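Local coordinates for transcriptional regulatory protein (Chlamydia trachomatis, PDB 3Q7R) that probably acts as a global activator of transcription, binding a repeated element in its own promoter, with an atypical response-regulator receiver domain, at residues E35-T40 with A111-L116; C56-L61 with V89-R94. One frame throughout, in Å; residues are numbered along the deposited sequence. Where two conformers were deposited one is given.

Contact 1. Residues E35-T40 with A111-L116; sequences EEYRCT and AISLFL
S113 OG, in the conformer given of the two deposited, hydrogen-bonds to K109 O one turn earlier in its own helix and makes a close approach of 3.5 Å to Y37 OH; both hold for that conformer. The pair joins strand 37-42, an outermost strand of the receiver domain's parallel CheY-like sheet, to helix 105-118, which packs across that sheet. The strand and helix axes pass 11.3 Å apart at 121°, and a single aromatic side chain supplies most of the bridge. With CG beside the backbone N and anti to the carbonyl carbon (chi1 -48°), Y37 reaches away from its strand toward the helix, its phenol end arriving at the serine. S113 CB also stands 3.5 Å from Y37 OH, so the hydroxyl of the tyrosine meets the carbon as well as the oxygen of the serine side chain. Further back along the ring, L116 supplies an apolar neighbour: its CD1 methyl sits at the ring edge in plane, 3.8 Å from Y37 CD1, and the leucine and tyrosine side chains run alongside each other, pointing opposite ways. L32, from the loop after helix 22-31, touches both Y37 and S113, while L116 and I112 continue inward onto V15 of the adjacent strand. The helix has a second task in the dimer: A111, L114 and F115 pack on W97 of the second subunit. On the helix side the touch is lightest at I112, whose CG2 meets the ring obliquely, 4.3 Å from Y37 CD1.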
loop_
_atom_site.group_PDB
_atom_site.type_symbol
_atom_site.label_atom_id
_atom_site.label_comp_id
_atom_site.label_asym_id
_atom_site.label_seq_id
_atom_site.Cartn_x
_atom_site.Cartn_y
_atom_site.Cartn_z
ATOM N N GLU A 35 -17.388 -9.323 -13.148
ATOM C CA GLU A 35 -16.941 -10.688 -13.407
ATOM C C GLU A 35 -15.667 -11.003 -12.614
ATOM O O GLU A 35 -15.374 -12.168 -12.322
ATOM C CB GLU A 35 -16.712 -10.897 -14.903
ATOM C CG GLU A 35 -17.980 -10.776 -15.726
ATOM C CD GLU A 35 -17.758 -11.005 -17.206
ATOM O OE1 GLU A 35 -16.592 -11.154 -17.639
ATOM O OE2 GLU A 35 -18.772 -11.026 -17.936
ATOM N N GLU A 36 -14.920 -9.958 -12.257
ATOM C CA GLU A 36 -13.648 -10.125 -11.557
ATOM C C GLU A 36 -13.717 -9.749 -10.060
ATOM O O GLU A 36 -12.953 -10.273 -9.265
ATOM C CB GLU A 36 -12.584 -9.262 -12.249
ATOM C CG GLU A 36 -12.310 -9.698 -13.693
ATOM C CD GLU A 36 -11.401 -8.755 -14.473
ATOM O OE1 GLU A 36 -10.997 -7.704 -13.945
ATOM O OE2 GLU A 36 -11.096 -9.081 -15.639
ATOM N N TYR A 37 -14.579 -8.785 -9.722
ATOM C CA TYR A 37 -14.688 -8.251 -8.332
ATOM C C TYR A 37 -16.135 -8.022 -7.939
ATOM O O TYR A 37 -16.854 -7.330 -8.648
ATOM C CB TYR A 37 -13.973 -6.904 -8.196
ATOM C CG TYR A 37 -12.578 -6.896 -8.772
ATOM C CD1 TYR A 37 -11.503 -7.355 -8.038
ATOM C CD2 TYR A 37 -12.355 -6.437 -10.066
ATOM C CE1 TYR A 37 -10.205 -7.368 -8.598
ATOM C CE2 TYR A 37 -11.092 -6.428 -10.617
ATOM C CZ TYR A 37 -10.023 -6.896 -9.883
ATOM O OH TYR A 37 -8.770 -6.883 -10.459
ATOM N N ARG A 38 -16.541 -8.592 -6.805
ATOM C CA ARG A 38 -17.881 -8.399 -6.211
ATOM C C ARG A 38 -17.637 -7.598 -4.946
ATOM O O ARG A 38 -16.868 -8.030 -4.097
ATOM C CB ARG A 38 -18.467 -9.758 -5.843
ATOM C CG ARG A 38 -19.839 -9.802 -5.216
ATOM C CD ARG A 38 -20.385 -11.262 -5.177
ATOM N NE ARG A 38 -20.584 -11.823 -6.537
ATOM C CZ ARG A 38 -21.077 -13.050 -6.829
ATOM N NH1 ARG A 38 -21.432 -13.894 -5.842
ATOM N NH2 ARG A 38 -21.208 -13.455 -8.113
ATOM N N CYS A 39 -18.292 -6.459 -4.822
ATOM C CA CYS A 39 -18.081 -5.580 -3.681
ATOM C C CYS A 39 -19.311 -5.516 -2.805
ATOM O O CYS A 39 -20.448 -5.483 -3.309
ATOM C CB CYS A 39 -17.756 -4.162 -4.160
ATOM S SG CYS A 39 -16.336 -4.091 -5.219
ATOM N N THR A 40 -19.090 -5.462 -1.495
ATOM C CA THR A 40 -20.183 -5.228 -0.564
ATOM C C THR A 40 -19.650 -4.279 0.497
ATOM O O THR A 40 -18.440 -4.029 0.534
ATOM C CB THR A 40 -20.646 -6.523 0.096
ATOM O OG1 THR A 40 -19.574 -7.096 0.866
ATOM C CG2 THR A 40 -21.135 -7.528 -0.997
ATOM N N ALA A 111 -6.365 0.450 -6.751
ATOM C CA ALA A 111 -5.662 -0.132 -5.629
ATOM C C ALA A 111 -6.181 -1.530 -5.324
ATOM O O ALA A 111 -5.398 -2.414 -5.011
ATOM C CB ALA A 111 -5.823 0.764 -4.391
ATOM N N ILE A 112 -7.504 -1.691 -5.291
ATOM C CA ILE A 112 -8.099 -3.004 -5.070
ATOM C C ILE A 112 -7.617 -3.971 -6.144
ATOM O O ILE A 112 -7.230 -5.110 -5.860
ATOM C CB ILE A 112 -9.646 -2.863 -5.123
ATOM C CG1 ILE A 112 -10.163 -2.178 -3.861
ATOM C CG2 ILE A 112 -10.328 -4.219 -5.361
ATOM C CD1 ILE A 112 -11.669 -1.732 -4.022
ATOM N N SER A 113 -7.596 -3.508 -7.382
ATOM C CA SER A 113 -7.156 -4.359 -8.496
ATOM C C SER A 113 -5.680 -4.759 -8.370
ATOM O O SER A 113 -5.301 -5.911 -8.635
ATOM C CB SER A 113 -7.430 -3.663 -9.837
ATOM O OG SER A 113 -8.815 -3.400 -9.985
ATOM N N LEU A 114 -4.835 -3.818 -7.972
ATOM C CA LEU A 114 -3.408 -4.116 -7.813
ATOM C C LEU A 114 -3.213 -5.069 -6.637
ATOM O O LEU A 114 -2.456 -6.037 -6.743
ATOM C CB LEU A 114 -2.592 -2.845 -7.584
ATOM C CG LEU A 114 -1.097 -3.058 -7.302
ATOM C CD1 LEU A 114 -0.397 -3.822 -8.439
ATOM C CD2 LEU A 114 -0.409 -1.708 -7.115
ATOM N N PHE A 115 -3.866 -4.785 -5.512
ATOM C CA PHE A 115 -3.658 -5.593 -4.320
ATOM C C PHE A 115 -4.017 -7.048 -4.580
ATOM O O PHE A 115 -3.262 -7.973 -4.241
ATOM C CB PHE A 115 -4.512 -5.027 -3.174
ATOM C CG PHE A 115 -4.116 -5.548 -1.816
ATOM C CD1 PHE A 115 -3.563 -4.693 -0.887
ATOM C CD2 PHE A 115 -4.283 -6.881 -1.486
ATOM C CE1 PHE A 115 -3.173 -5.165 0.383
ATOM C CE2 PHE A 115 -3.877 -7.354 -0.234
ATOM C CZ PHE A 115 -3.322 -6.509 0.683
ATOM N N LEU A 116 -5.185 -7.256 -5.184
ATOM C CA LEU A 116 -5.650 -8.622 -5.441
ATOM C C LEU A 116 -4.857 -9.318 -6.535
ATOM O O LEU A 116 -4.821 -10.543 -6.563
ATOM C CB LEU A 116 -7.158 -8.623 -5.754
ATOM C CG LEU A 116 -8.022 -8.382 -4.513
ATOM C CD1 LEU A 116 -9.474 -8.174 -4.883
ATOM C CD2 LEU A 116 -7.833 -9.537 -3.538
#

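Contact 2. Residues C56-L61 with V89-R94; sequences CEYSLL and VDLLDR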
loop_
_atom_site.group_PDB
_atom_site.type_symbol
_atom_site.label_atom_id
_atom_site.label_comp_id
_atom_site.label_asym_id
_atom_site.label_seq_id
_atom_site.Cartn_x
_atom_site.Cartn_y
_atom_site.Cartn_z
ATOM N N CYS A 56 -10.676 -1.283 4.959
ATOM C CA CYS A 56 -11.313 -0.749 6.173
ATOM C C CYS A 56 -10.884 0.671 6.476
ATOM O O CYS A 56 -9.692 0.938 6.494
ATOM C CB CYS A 56 -10.864 -1.625 7.357
ATOM S SG CYS A 56 -11.757 -1.274 8.903
ATOM N N GLU A 57 -11.840 1.557 6.738
ATOM C CA GLU A 57 -11.476 2.865 7.215
ATOM C C GLU A 57 -10.659 2.775 8.515
ATOM O O GLU A 57 -11.000 2.005 9.444
ATOM C CB GLU A 57 -12.752 3.632 7.571
ATOM C CG GLU A 57 -13.593 3.925 6.343
ATOM C CD GLU A 57 -13.004 5.000 5.473
ATOM O OE1 GLU A 57 -11.956 5.597 5.800
ATOM O OE2 GLU A 57 -13.556 5.233 4.378
ATOM N N TYR A 58 -9.611 3.593 8.619
ATOM C CA TYR A 58 -8.839 3.598 9.852
ATOM C C TYR A 58 -9.744 3.914 11.062
ATOM O O TYR A 58 -9.579 3.351 12.151
ATOM C CB TYR A 58 -7.703 4.603 9.740
ATOM C CG TYR A 58 -6.799 4.610 10.969
ATOM C CD1 TYR A 58 -5.887 3.553 11.168
ATOM C CD2 TYR A 58 -6.874 5.629 11.897
ATOM C CE1 TYR A 58 -5.043 3.552 12.296
ATOM C CE2 TYR A 58 -6.037 5.625 13.039
ATOM C CZ TYR A 58 -5.115 4.582 13.177
ATOM O OH TYR A 58 -4.274 4.591 14.305
ATOM N N SER A 59 -10.692 4.838 10.894
ATOM C CA SER A 59 -11.607 5.112 11.985
ATOM C C SER A 59 -12.470 3.940 12.428
ATOM O O SER A 59 -13.110 4.039 13.504
ATOM C CB SER A 59 -12.524 6.295 11.676
ATOM O OG SER A 59 -11.786 7.530 11.528
ATOM N N LEU A 60 -12.506 2.858 11.646
ATOM C CA LEU A 60 -13.292 1.673 11.981
ATOM C C LEU A 60 -12.373 0.493 12.286
ATOM O O LEU A 60 -12.858 -0.613 12.582
ATOM C CB LEU A 60 -14.266 1.320 10.893
ATOM C CG LEU A 60 -15.354 2.381 10.693
ATOM C CD1 LEU A 60 -16.181 2.113 9.399
ATOM C CD2 LEU A 60 -16.219 2.414 11.961
ATOM N N LEU A 61 -11.057 0.734 12.261
ATOM C CA LEU A 61 -10.094 -0.395 12.418
ATOM C C LEU A 61 -9.713 -0.522 13.907
ATOM O O LEU A 61 -9.110 0.380 14.486
ATOM C CB LEU A 61 -8.820 -0.104 11.662
ATOM C CG LEU A 61 -7.880 -1.321 11.645
ATOM C CD1 LEU A 61 -8.313 -2.465 10.738
ATOM C CD2 LEU A 61 -6.498 -0.785 11.168
ATOM N N VAL A 89 3.562 4.248 10.964
ATOM C CA VAL A 89 4.483 3.168 11.386
ATOM C C VAL A 89 3.720 2.047 12.105
ATOM O O VAL A 89 3.958 0.829 11.840
ATOM C CB VAL A 89 5.582 3.735 12.331
ATOM C CG1 VAL A 89 6.348 2.584 13.018
ATOM C CG2 VAL A 89 6.535 4.678 11.549
ATOM N N ASP A 90 2.788 2.415 12.982
ATOM C CA ASP A 90 2.002 1.395 13.715
ATOM C C ASP A 90 1.188 0.485 12.764
ATOM O O ASP A 90 1.193 -0.758 12.931
ATOM C CB ASP A 90 1.078 2.087 14.737
ATOM C CG ASP A 90 0.202 1.113 15.491
ATOM O OD1 ASP A 90 0.737 0.371 16.334
ATOM O OD2 ASP A 90 -1.017 1.123 15.234
ATOM N N LEU A 91 0.588 1.096 11.720
ATOM C CA LEU A 91 -0.173 0.287 10.744
ATOM C C LEU A 91 0.743 -0.693 10.043
ATOM O O LEU A 91 0.435 -1.904 9.948
ATOM C CB LEU A 91 -0.850 1.140 9.663
ATOM C CG LEU A 91 -2.149 1.808 10.137
ATOM C CD1 LEU A 91 -2.584 2.834 9.069
ATOM C CD2 LEU A 91 -3.309 0.779 10.418
ATOM N N LEU A 92 1.882 -0.200 9.580
ATOM C CA LEU A 92 2.777 -1.052 8.796
ATOM C C LEU A 92 3.317 -2.200 9.679
ATOM O O LEU A 92 3.422 -3.362 9.252
ATOM C CB LEU A 92 3.923 -0.224 8.248
ATOM C CG LEU A 92 3.475 0.841 7.213
ATOM C CD1 LEU A 92 4.631 1.878 7.025
ATOM C CD2 LEU A 92 3.088 0.198 5.839
ATOM N N ASP A 93 3.655 -1.850 10.913
ATOM C CA ASP A 93 4.222 -2.851 11.819
ATOM C C ASP A 93 3.176 -3.897 12.222
ATOM O O ASP A 93 3.544 -5.043 12.550
ATOM C CB ASP A 93 4.773 -2.185 13.088
ATOM C CG ASP A 93 6.105 -1.443 12.855
ATOM O OD1 ASP A 93 6.664 -1.539 11.755
ATOM O OD2 ASP A 93 6.567 -0.791 13.839
ATOM N N ARG A 94 1.899 -3.525 12.194
ATOM C CA ARG A 94 0.817 -4.452 12.470
ATOM C C ARG A 94 0.412 -5.276 11.238
ATOM O O ARG A 94 -0.481 -6.103 11.344
ATOM C CB ARG A 94 -0.421 -3.695 13.020
ATOM C CG ARG A 94 -0.213 -3.200 14.480
ATOM C CD ARG A 94 -1.185 -2.000 14.790
ATOM N NE ARG A 94 -2.539 -2.435 14.667
ATOM C CZ ARG A 94 -3.599 -1.665 14.474
ATOM N NH1 ARG A 94 -3.546 -0.307 14.320
ATOM N NH2 ARG A 94 -4.764 -2.260 14.407
HETATM O O HOH W 1 -2.103 3.036 13.666
HETATM O O HOH W 2 -6.298 0.940 14.214
#
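L91 lies against Y58 and L61 at once, its CD2 methyl being the meeting point of the three side chains. It approaches the tyrosine at the ring edge, near the ring plane, with L91 CD2 3.8 Å from Y58 CE1; its other methyl, CD1, comes close to the neighbouring Y58 CD1. The leucine pair is closer: L61 CD2 touches L91 CD2 at 3.6 Å, the two leucine side chains set at a slant to each other. R94 comes from the direction opposite to L61, and its guanidinium meets the leucine obliquely, NH2 lying 4.0 Å from L61 CD2. A bend at chi3 (62°) turns the arginine back toward helix 85-93, where R94 NH1 forms a salt bridge with D90 OD2 at 3.0 Å. R94 NH1 approaches that oxygen nearly in line with its C-O bond, the oxygen standing 15° out of the guanidinium plane. Two waters at the guanidinium edge, in its plane, add polar links. One accepts from Y58 OH and donates to D90 OD2, the water oxygen 2.7 Å from that carboxylate oxygen; the other accepts from R94 NH1 and lies 2.9 Å from L61 O, to which it can donate. R94 NH2 hydrogen-bonds to I65 O, in the loop that follows L61. Y58 to L60 form a short 3-10 turn just after strand 51-57, beyond E57, which salt-bridges to R101 and probably replaces the phosphoacceptor aspartate of typical receivers. Helix 85-93 lies over the sheet, L91 resting on L80 of strand 75-80 and Y98 of strand 97-100, while L92 packs on L114 of the second subunit.

In the fold
Contacts 1 and 2 lie on opposite sides of the chain's centre, their own centres 20 Å apart and their nearest atoms about 9 Å apart, without touching. Both tie a helix to the one parallel sheet, but at different strands: contact 1 involves an outermost strand, contact 2 the loop leaving a central one. Contact 1 is partly buried and rests on apolar contacts round one tyrosine, beside a serine satisfied within its own helix. Contact 2 is buried, yet combines a leucine-tyrosine core with a salt bridge and two bridging waters. Both helices also touch the second subunit, through residues other than those that carry the contacts.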